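Local coordinates for hypoxanthine-guanine-xanthine phosphoribosyltransferase (Tritrichomonas foetus, PDB 1HGX) that transfers the phosphoribosyl group of 5-phospho-alpha-D-ribose 1-diphosphate to hypoxanthine, guanine or xanthine, salvaging host purines as IMP, GMP and XMP, at the interface of chains A and B. Numbering follows the deposited sequence. Chains: chain A/B, Hypoxanthine-guanine-xanthine phosphoribosyltransferase.

Contact 1: the interface of chains A and B. Residues chain A 50-51, 54-55, 58; chain B 50-51, 54-55, 58.
A:Thr54 and B:Thr54 meet tip to tip where helix 50-57 of one subunit packs on its twin about the dimer two-fold. A:Thr54 OG1 and B:Thr54 OG1 share a hydrogen bond at 3.2 Å. Each OG1 takes the crowded position between backbone N and carbonyl carbon (chi1 60° in A, 70° in B), which turns it back on its own helix. There A:Thr54 OG1 also bonds A:Val50 O, on a lone pair in the carbonyl plane, and bonds A:Phe51 O at 3.1 Å from above the plane of that second carbonyl. The methyl goes the other way: B:Thr54 CG2 presses on A:Val50 CG2 at 3.5 Å, a tight fit, while the two threonine methyls also touch. B:Lys58, extended beyond CG, rests its CG on A:Phe51 CE2 at 3.4 Å and carries its ammonium to A:Asp55. The salt bridge from B:Lys58 NZ to A:Asp55 OD1, 3.1 Å, is weak as a hydrogen bond, and water 1 links the same NZ to A:Asp55 OD2. A:Lys58 repeats the reach more loosely toward B:Asp55. A:Lys58 NZ and B:Lys58 NZ stand 4.2 Å apart, a repulsion the interleaved carboxylates probably offset. The patch pairs the helices and helps hold the homodimer together.

Contact 2: the interface of chains A and B. Residues chain A 47, 165-167, 169; chain B 62-66.
In this type I phosphoribosyltransferase, the segment A:His165 to A:Arg169 lies against the B:Phe62 to B:Pro66 stretch that leads into strand 65-69 of the other subunit. B:Gln63 reaches out with CG anti to the backbone N (chi1 -173°) and its chain extended. B:Gln63 CB meets A:Lys167 CG at 3.9 Å, the two side chains crossing obliquely. B:Gln63 CG passes 3.8 Å from the backbone oxygen A:Asn166 O. At the amide tip, B:Gln63 NE2 donates to A:His165 O at 2.9 Å. This bond is nearly straight (164° at H), lies close to the amide plane and enters almost along the C=O axis. A:His165 and A:Asn166 both have positive phi, a backbone turn that presents their carbonyls to chain B. B:Leu64 N points to A:Asn166 O in a weak bond. A:Asn166 lays its CB on B:Leu64 O, and A:Asn166 OD1 accepts from A:Arg169 NH2 at 2.8 Å, in the guanidinium plane, which helps fix that group's rotation. The guanidinium, on a chain extended from CG to NE, takes B:Pro66 on one face, with B:Pro66 CG over its centre and 3.6 Å from A:Arg169 CZ. Its NH1 makes a weak bond to B:Leu64 O.

Contact 3: the interface of chains A and B. Residues chain A 46, 68, 70, 87; chain B 46-47, 50, 68, 70, 87.
Aliphatic-aromatic packing dominates. A:Leu46 and B:Tyr68 point tip to tip, and A:Leu46 CD1 sits over the ring face in a CH-pi contact, 3.9 Å from the centroid of B:Tyr68, while CD2 spreads toward the phenol end. A:Ile70 CD1 comes in at B:Tyr68 CD1, 4.0 Å away. On the twin side B:Leu46 CD2 lies over the centre of the A:Tyr68 ring. B:Thr47, after a cis peptide bond, holds CG2 anti to its carbonyl carbon and sets that methyl 3.5 Å from A:Tyr68 CE1. The phenol tip of A:Tyr68 then meets B:Val50, its OH 3.5 Å from the valine CG2, the branch beside the backbone N. Among aliphatic pairs, A:Lys87 bends at chi2 (-86°) and crosses B:Ile70 at about a right angle; its CE fits tightly on B:Ile70 CD1, though that isoleucine is poorly ordered. Here the polar link between the chains is water 2, which lies at the ring edge 2.8 Å from A:Tyr68 OH and also bonds B:Thr47 O. Within chain A, A:Lys87 NZ donates to A:Tyr68 O at 2.8 Å, from above the carbonyl plane. About the two-fold, each chain's strand starting at residue 65 meets the other's turn between strand 41-45 and helix 50-57.

Contact 1: the interface of chains A and B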
loop_
_atom_site.group_PDB
_atom_site.type_symbol
_atom_site.label_atom_id
_atom_site.label_comp_id
_atom_site.label_asym_id
_atom_site.label_seq_id
_atom_site.Cartn_x
_atom_site.Cartn_y
_atom_site.Cartn_z
ATOM N N VAL A 50 0.622 4.070 3.824
ATOM C CA VAL A 50 0.398 2.765 3.212
ATOM C C VAL A 50 0.454 1.547 4.140
ATOM O O VAL A 50 -0.354 0.631 3.992
ATOM C CB VAL A 50 1.266 2.572 1.939
ATOM C CG1 VAL A 50 2.691 2.185 2.286
ATOM C CG2 VAL A 50 0.604 1.573 0.988
ATOM N N PHE A 51 1.353 1.551 5.122
ATOM C CA PHE A 51 1.459 0.423 6.043
ATOM C C PHE A 51 0.189 0.353 6.864
ATOM O O PHE A 51 -0.455 -0.683 6.931
ATOM C CB PHE A 51 2.670 0.581 6.964
ATOM C CG PHE A 51 3.985 0.341 6.279
ATOM C CD1 PHE A 51 4.351 1.078 5.160
ATOM C CD2 PHE A 51 4.855 -0.629 6.747
ATOM C CE1 PHE A 51 5.568 0.852 4.511
ATOM C CE2 PHE A 51 6.078 -0.862 6.104
ATOM C CZ PHE A 51 6.430 -0.117 4.983
ATOM N N THR A 54 -2.932 -0.647 4.555
ATOM C CA THR A 54 -3.087 -2.061 4.245
ATOM C C THR A 54 -3.426 -2.887 5.487
ATOM O O THR A 54 -4.194 -3.847 5.399
ATOM C CB THR A 54 -1.845 -2.630 3.553
ATOM O OG1 THR A 54 -0.715 -2.478 4.412
ATOM C CG2 THR A 54 -1.590 -1.897 2.237
ATOM N N ASP A 55 -2.868 -2.522 6.640
ATOM C CA ASP A 55 -3.164 -3.259 7.872
ATOM C C ASP A 55 -4.628 -3.114 8.262
ATOM O O ASP A 55 -5.250 -4.076 8.728
ATOM C CB ASP A 55 -2.252 -2.826 9.020
ATOM C CG ASP A 55 -0.907 -3.550 9.001
ATOM O OD1 ASP A 55 -0.758 -4.538 8.249
ATOM O OD2 ASP A 55 0.009 -3.135 9.738
ATOM N N LYS A 58 -6.945 -5.194 6.001
ATOM C CA LYS A 58 -6.910 -6.622 6.302
ATOM C C LYS A 58 -7.959 -6.975 7.355
ATOM O O LYS A 58 -8.241 -8.148 7.596
ATOM C CB LYS A 58 -5.526 -7.039 6.795
ATOM C CG LYS A 58 -4.488 -7.055 5.715
ATOM C CD LYS A 58 -3.124 -7.234 6.314
ATOM C CE LYS A 58 -2.055 -7.152 5.248
ATOM N NZ LYS A 58 -0.720 -7.048 5.885
ATOM N N VAL B 50 -0.354 -3.466 -3.990
ATOM C CA VAL B 50 -0.217 -2.825 -2.671
ATOM C C VAL B 50 -0.008 -3.699 -1.413
ATOM O O VAL B 50 0.870 -3.403 -0.604
ATOM C CB VAL B 50 -1.356 -1.795 -2.417
ATOM C CG1 VAL B 50 -1.060 -0.991 -1.169
ATOM C CG2 VAL B 50 -1.481 -0.842 -3.596
ATOM N N PHE B 51 -0.806 -4.748 -1.234
ATOM C CA PHE B 51 -0.675 -5.627 -0.067
ATOM C C PHE B 51 0.715 -6.265 -0.032
ATOM O O PHE B 51 1.409 -6.246 0.983
ATOM C CB PHE B 51 -1.731 -6.744 -0.122
ATOM C CG PHE B 51 -3.014 -6.425 0.599
ATOM C CD1 PHE B 51 -3.742 -5.279 0.298
ATOM C CD2 PHE B 51 -3.497 -7.280 1.582
ATOM C CE1 PHE B 51 -4.935 -4.989 0.970
ATOM C CE2 PHE B 51 -4.683 -7.000 2.256
ATOM C CZ PHE B 51 -5.402 -5.854 1.949
ATOM N N THR B 54 3.727 -3.554 0.432
ATOM C CA THR B 54 3.955 -3.109 1.811
ATOM C C THR B 54 4.515 -4.226 2.688
ATOM O O THR B 54 5.339 -3.973 3.571
ATOM C CB THR B 54 2.674 -2.567 2.457
ATOM O OG1 THR B 54 1.767 -3.649 2.676
ATOM C CG2 THR B 54 2.009 -1.567 1.539
ATOM N N ASP B 55 4.059 -5.458 2.464
ATOM C CA ASP B 55 4.565 -6.591 3.238
ATOM C C ASP B 55 6.029 -6.831 2.926
ATOM O O ASP B 55 6.784 -7.253 3.798
ATOM C CB ASP B 55 3.738 -7.857 3.005
ATOM C CG ASP B 55 2.539 -7.943 3.932
ATOM O OD1 ASP B 55 2.519 -7.219 4.953
ATOM O OD2 ASP B 55 1.613 -8.728 3.643
ATOM N N LYS B 58 8.211 -4.140 4.608
ATOM C CA LYS B 58 8.339 -4.341 6.048
ATOM C C LYS B 58 9.589 -5.151 6.382
ATOM O O LYS B 58 9.981 -5.232 7.536
ATOM C CB LYS B 58 7.110 -5.054 6.607
ATOM C CG LYS B 58 5.860 -4.227 6.540
ATOM C CD LYS B 58 4.681 -4.951 7.159
ATOM C CE LYS B 58 3.408 -4.114 7.057
ATOM N NZ LYS B 58 2.254 -4.781 7.709
HETATM O O HOH W 1 2.431 -4.868 10.559
#

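Contact 2: the interface of chains A and B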
loop_
_atom_site.group_PDB
_atom_site.type_symbol
_atom_site.label_atom_id
_atom_site.label_comp_id
_atom_site.label_asym_id
_atom_site.label_seq_id
_atom_site.Cartn_x
_atom_site.Cartn_y
_atom_site.Cartn_z
ATOM N N THR A 47 3.169 8.175 0.632
ATOM C CA THR A 47 3.458 6.768 0.897
ATOM C C THR A 47 3.302 6.366 2.359
ATOM O O THR A 47 2.839 5.269 2.654
ATOM C CB THR A 47 4.934 6.448 0.499
ATOM O OG1 THR A 47 5.097 6.610 -0.910
ATOM C CG2 THR A 47 5.346 5.041 0.903
ATOM N N HIS A 165 14.656 10.585 5.027
ATOM C CA HIS A 165 15.606 10.404 3.924
ATOM C C HIS A 165 15.505 9.017 3.314
ATOM O O HIS A 165 16.518 8.377 3.024
ATOM C CB HIS A 165 17.041 10.681 4.381
ATOM C CG HIS A 165 17.327 12.132 4.603
ATOM N ND1 HIS A 165 18.434 12.576 5.296
ATOM C CD2 HIS A 165 16.637 13.241 4.241
ATOM C CE1 HIS A 165 18.410 13.898 5.353
ATOM N NE2 HIS A 165 17.330 14.323 4.722
ATOM N N ASN A 166 14.267 8.550 3.156
ATOM C CA ASN A 166 13.981 7.243 2.573
ATOM C C ASN A 166 14.446 6.058 3.404
ATOM O O ASN A 166 14.656 4.968 2.876
ATOM C CB ASN A 166 14.550 7.155 1.155
ATOM C CG ASN A 166 13.678 7.859 0.137
ATOM O OD1 ASN A 166 12.449 7.786 0.198
ATOM N ND2 ASN A 166 14.309 8.545 -0.812
ATOM N N LYS A 167 14.613 6.279 4.703
ATOM C CA LYS A 167 15.022 5.222 5.623
ATOM C C LYS A 167 14.041 5.110 6.800
ATOM O O LYS A 167 13.238 6.017 7.045
ATOM C CB LYS A 167 16.433 5.488 6.169
ATOM C CG LYS A 167 17.509 5.585 5.100
ATOM C CD LYS A 167 18.912 5.635 5.690
ATOM C CE LYS A 167 19.145 6.897 6.507
ATOM N NZ LYS A 167 19.034 8.132 5.679
ATOM N N ARG A 169 11.298 3.173 7.319
ATOM C CA ARG A 169 9.906 2.759 7.092
ATOM C C ARG A 169 9.615 1.373 7.612
ATOM O O ARG A 169 8.507 1.091 8.047
ATOM C CB ARG A 169 9.585 2.684 5.603
ATOM C CG ARG A 169 9.598 3.962 4.864
ATOM C CD ARG A 169 9.111 3.717 3.453
ATOM N NE ARG A 169 9.179 4.954 2.699
ATOM C CZ ARG A 169 10.262 5.367 2.057
ATOM N NH1 ARG A 169 11.363 4.627 2.063
ATOM N NH2 ARG A 169 10.259 6.548 1.459
ATOM N N PHE B 62 16.896 -1.209 4.356
ATOM C CA PHE B 62 17.847 -0.351 3.657
ATOM C C PHE B 62 17.132 0.784 2.940
ATOM O O PHE B 62 15.914 0.762 2.772
ATOM C CB PHE B 62 18.725 -1.151 2.674
ATOM C CG PHE B 62 17.946 -1.989 1.672
ATOM C CD1 PHE B 62 17.450 -1.425 0.499
ATOM C CD2 PHE B 62 17.741 -3.350 1.894
ATOM C CE1 PHE B 62 16.766 -2.203 -0.432
ATOM C CE2 PHE B 62 17.060 -4.131 0.969
ATOM C CZ PHE B 62 16.573 -3.557 -0.195
ATOM N N GLN B 63 17.900 1.792 2.548
ATOM C CA GLN B 63 17.366 2.945 1.854
ATOM C C GLN B 63 16.838 2.570 0.466
ATOM O O GLN B 63 17.541 1.938 -0.319
ATOM C CB GLN B 63 18.463 3.987 1.710
ATOM C CG GLN B 63 17.993 5.308 1.162
ATOM C CD GLN B 63 19.123 6.306 1.108
ATOM O OE1 GLN B 63 20.149 6.055 0.478
ATOM N NE2 GLN B 63 18.967 7.418 1.800
ATOM N N LEU B 64 15.617 2.989 0.163
ATOM C CA LEU B 64 15.005 2.715 -1.132
ATOM C C LEU B 64 13.997 3.816 -1.410
ATOM O O LEU B 64 13.497 4.449 -0.486
ATOM C CB LEU B 64 14.346 1.333 -1.141
ATOM C CG LEU B 64 13.303 1.046 -0.065
ATOM C CD1 LEU B 64 11.892 1.380 -0.565
ATOM C CD2 LEU B 64 13.393 -0.413 0.321
ATOM N N GLU B 65 13.701 4.037 -2.683
ATOM C CA GLU B 65 12.783 5.089 -3.093
ATOM C C GLU B 65 11.512 4.539 -3.730
ATOM O O GLU B 65 11.543 3.970 -4.819
ATOM C CB GLU B 65 13.504 6.016 -4.067
ATOM C CG GLU B 65 12.722 7.241 -4.501
ATOM C CD GLU B 65 13.604 8.306 -5.177
ATOM O OE1 GLU B 65 14.861 8.206 -5.109
ATOM O OE2 GLU B 65 13.029 9.254 -5.759
ATOM N N PRO B 66 10.374 4.670 -3.037
ATOM C CA PRO B 66 9.110 4.168 -3.586
ATOM C C PRO B 66 8.621 5.032 -4.748
ATOM O O PRO B 66 8.981 6.203 -4.862
ATOM C CB PRO B 66 8.147 4.278 -2.386
ATOM C CG PRO B 66 9.061 4.251 -1.178
ATOM C CD PRO B 66 10.194 5.131 -1.651
#

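Contact 3: the interface of chains A and B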
loop_
_atom_site.group_PDB
_atom_site.type_symbol
_atom_site.label_atom_id
_atom_site.label_comp_id
_atom_site.label_asym_id
_atom_site.label_seq_id
_atom_site.Cartn_x
_atom_site.Cartn_y
_atom_site.Cartn_z
ATOM N N LEU A 46 -0.397 8.318 -0.050
ATOM C CA LEU A 46 0.911 7.674 -0.181
ATOM C C LEU A 46 2.030 8.651 0.130
ATOM O O LEU A 46 1.858 9.851 -0.070
ATOM C CB LEU A 46 1.080 7.136 -1.594
ATOM C CG LEU A 46 0.090 6.049 -1.999
ATOM C CD1 LEU A 46 0.079 5.914 -3.505
ATOM C CD2 LEU A 46 0.456 4.743 -1.325
ATOM N N TYR A 68 -5.943 6.102 -4.279
ATOM C CA TYR A 68 -4.705 6.666 -3.766
ATOM C C TYR A 68 -4.452 8.061 -4.250
ATOM O O TYR A 68 -4.834 8.417 -5.360
ATOM C CB TYR A 68 -3.539 5.783 -4.213
ATOM C CG TYR A 68 -3.722 4.348 -3.802
ATOM C CD1 TYR A 68 -4.480 3.476 -4.580
ATOM C CD2 TYR A 68 -3.220 3.890 -2.588
ATOM C CE1 TYR A 68 -4.746 2.188 -4.148
ATOM C CE2 TYR A 68 -3.477 2.605 -2.146
ATOM C CZ TYR A 68 -4.245 1.762 -2.927
ATOM O OH TYR A 68 -4.551 0.505 -2.466
ATOM N N ILE A 70 -1.296 11.267 -4.181
ATOM C CA ILE A 70 0.059 11.698 -3.890
ATOM C C ILE A 70 0.008 13.222 -4.000
ATOM O O ILE A 70 -0.290 13.769 -5.069
ATOM C CB ILE A 70 1.067 11.127 -4.912
ATOM C CG1 ILE A 70 1.019 9.596 -4.896
ATOM C CG2 ILE A 70 2.475 11.604 -4.576
ATOM C CD1 ILE A 70 1.816 8.947 -5.988
ATOM N N LYS A 87 -0.565 12.838 -8.065
ATOM C CA LYS A 87 -1.391 11.740 -8.528
ATOM C C LYS A 87 -2.749 11.923 -7.879
ATOM O O LYS A 87 -2.879 11.868 -6.661
ATOM C CB LYS A 87 -0.751 10.404 -8.145
ATOM C CG LYS A 87 -1.449 9.178 -8.700
ATOM C CD LYS A 87 -2.579 8.727 -7.800
ATOM C CE LYS A 87 -3.210 7.460 -8.320
ATOM N NZ LYS A 87 -4.627 7.395 -7.907
ATOM N N LEU B 46 0.004 0.005 -9.068
ATOM C CA LEU B 46 -1.306 0.191 -8.452
ATOM C C LEU B 46 -2.390 -0.395 -9.355
ATOM O O LEU B 46 -2.227 -0.435 -10.579
ATOM C CB LEU B 46 -1.578 1.676 -8.207
ATOM C CG LEU B 46 -0.715 2.366 -7.154
ATOM C CD1 LEU B 46 -1.027 3.852 -7.139
ATOM C CD2 LEU B 46 -0.954 1.764 -5.789
ATOM N N THR B 47 -3.492 -0.863 -8.777
ATOM C CA THR B 47 -3.732 -0.839 -7.338
ATOM C C THR B 47 -3.524 -2.225 -6.737
ATOM O O THR B 47 -3.428 -2.377 -5.522
ATOM C CB THR B 47 -5.194 -0.431 -7.044
ATOM O OG1 THR B 47 -6.073 -1.235 -7.847
ATOM C CG2 THR B 47 -5.434 1.039 -7.371
ATOM N N VAL B 50 -0.354 -3.466 -3.990
ATOM C CA VAL B 50 -0.217 -2.825 -2.671
ATOM C C VAL B 50 -0.008 -3.699 -1.413
ATOM O O VAL B 50 0.870 -3.403 -0.604
ATOM C CB VAL B 50 -1.356 -1.795 -2.417
ATOM C CG1 VAL B 50 -1.060 -0.991 -1.169
ATOM C CG2 VAL B 50 -1.481 -0.842 -3.596
ATOM N N TYR B 68 5.139 4.874 -7.889
ATOM C CA TYR B 68 3.930 4.170 -8.249
ATOM C C TYR B 68 3.585 4.413 -9.699
ATOM O O TYR B 68 3.934 5.454 -10.267
ATOM C CB TYR B 68 2.791 4.645 -7.341
ATOM C CG TYR B 68 3.143 4.535 -5.879
ATOM C CD1 TYR B 68 3.853 5.551 -5.232
ATOM C CD2 TYR B 68 2.839 3.383 -5.158
ATOM C CE1 TYR B 68 4.256 5.413 -3.907
ATOM C CE2 TYR B 68 3.237 3.238 -3.835
ATOM C CZ TYR B 68 3.945 4.254 -3.218
ATOM O OH TYR B 68 4.347 4.099 -1.914
ATOM N N ILE B 70 0.431 3.474 -12.844
ATOM C CA ILE B 70 -0.887 2.965 -13.182
ATOM C C ILE B 70 -0.925 2.883 -14.704
ATOM O O ILE B 70 -0.796 3.899 -15.399
ATOM C CB ILE B 70 -2.004 3.890 -12.668
ATOM C CG1 ILE B 70 -1.901 4.040 -11.150
ATOM C CG2 ILE B 70 -3.357 3.304 -13.028
ATOM C CD1 ILE B 70 -2.950 4.939 -10.541
ATOM N N LYS B 87 -0.824 7.180 -14.883
ATOM C CA LYS B 87 0.034 7.869 -13.929
ATOM C C LYS B 87 1.462 7.379 -14.154
ATOM O O LYS B 87 1.745 6.181 -14.033
ATOM C CB LYS B 87 -0.408 7.565 -12.500
HETATM O O HOH W 2 -5.438 -1.648 -3.965
#

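The three contacts are patches of one two-fold interface, their C-alpha centres about 15 Å (contacts 1 and 2), 13 Å (1 and 3) and 16 Å (2 and 3) apart. B:Val50, at the start of helix 50-57, belongs to both contact 1 and contact 3. The strand beginning at residue 65 ties contact 2 to contact 3, and Thr47 serves both, from chain A in one and chain B in the other. Centred about 22 and 19 Å from A:Asp106 (contacts 1, 2) and 20 Å from B:Asp106 (contact 3), the likely proton acceptor, they build the homodimer; the structure alone does not show whether they affect catalysis.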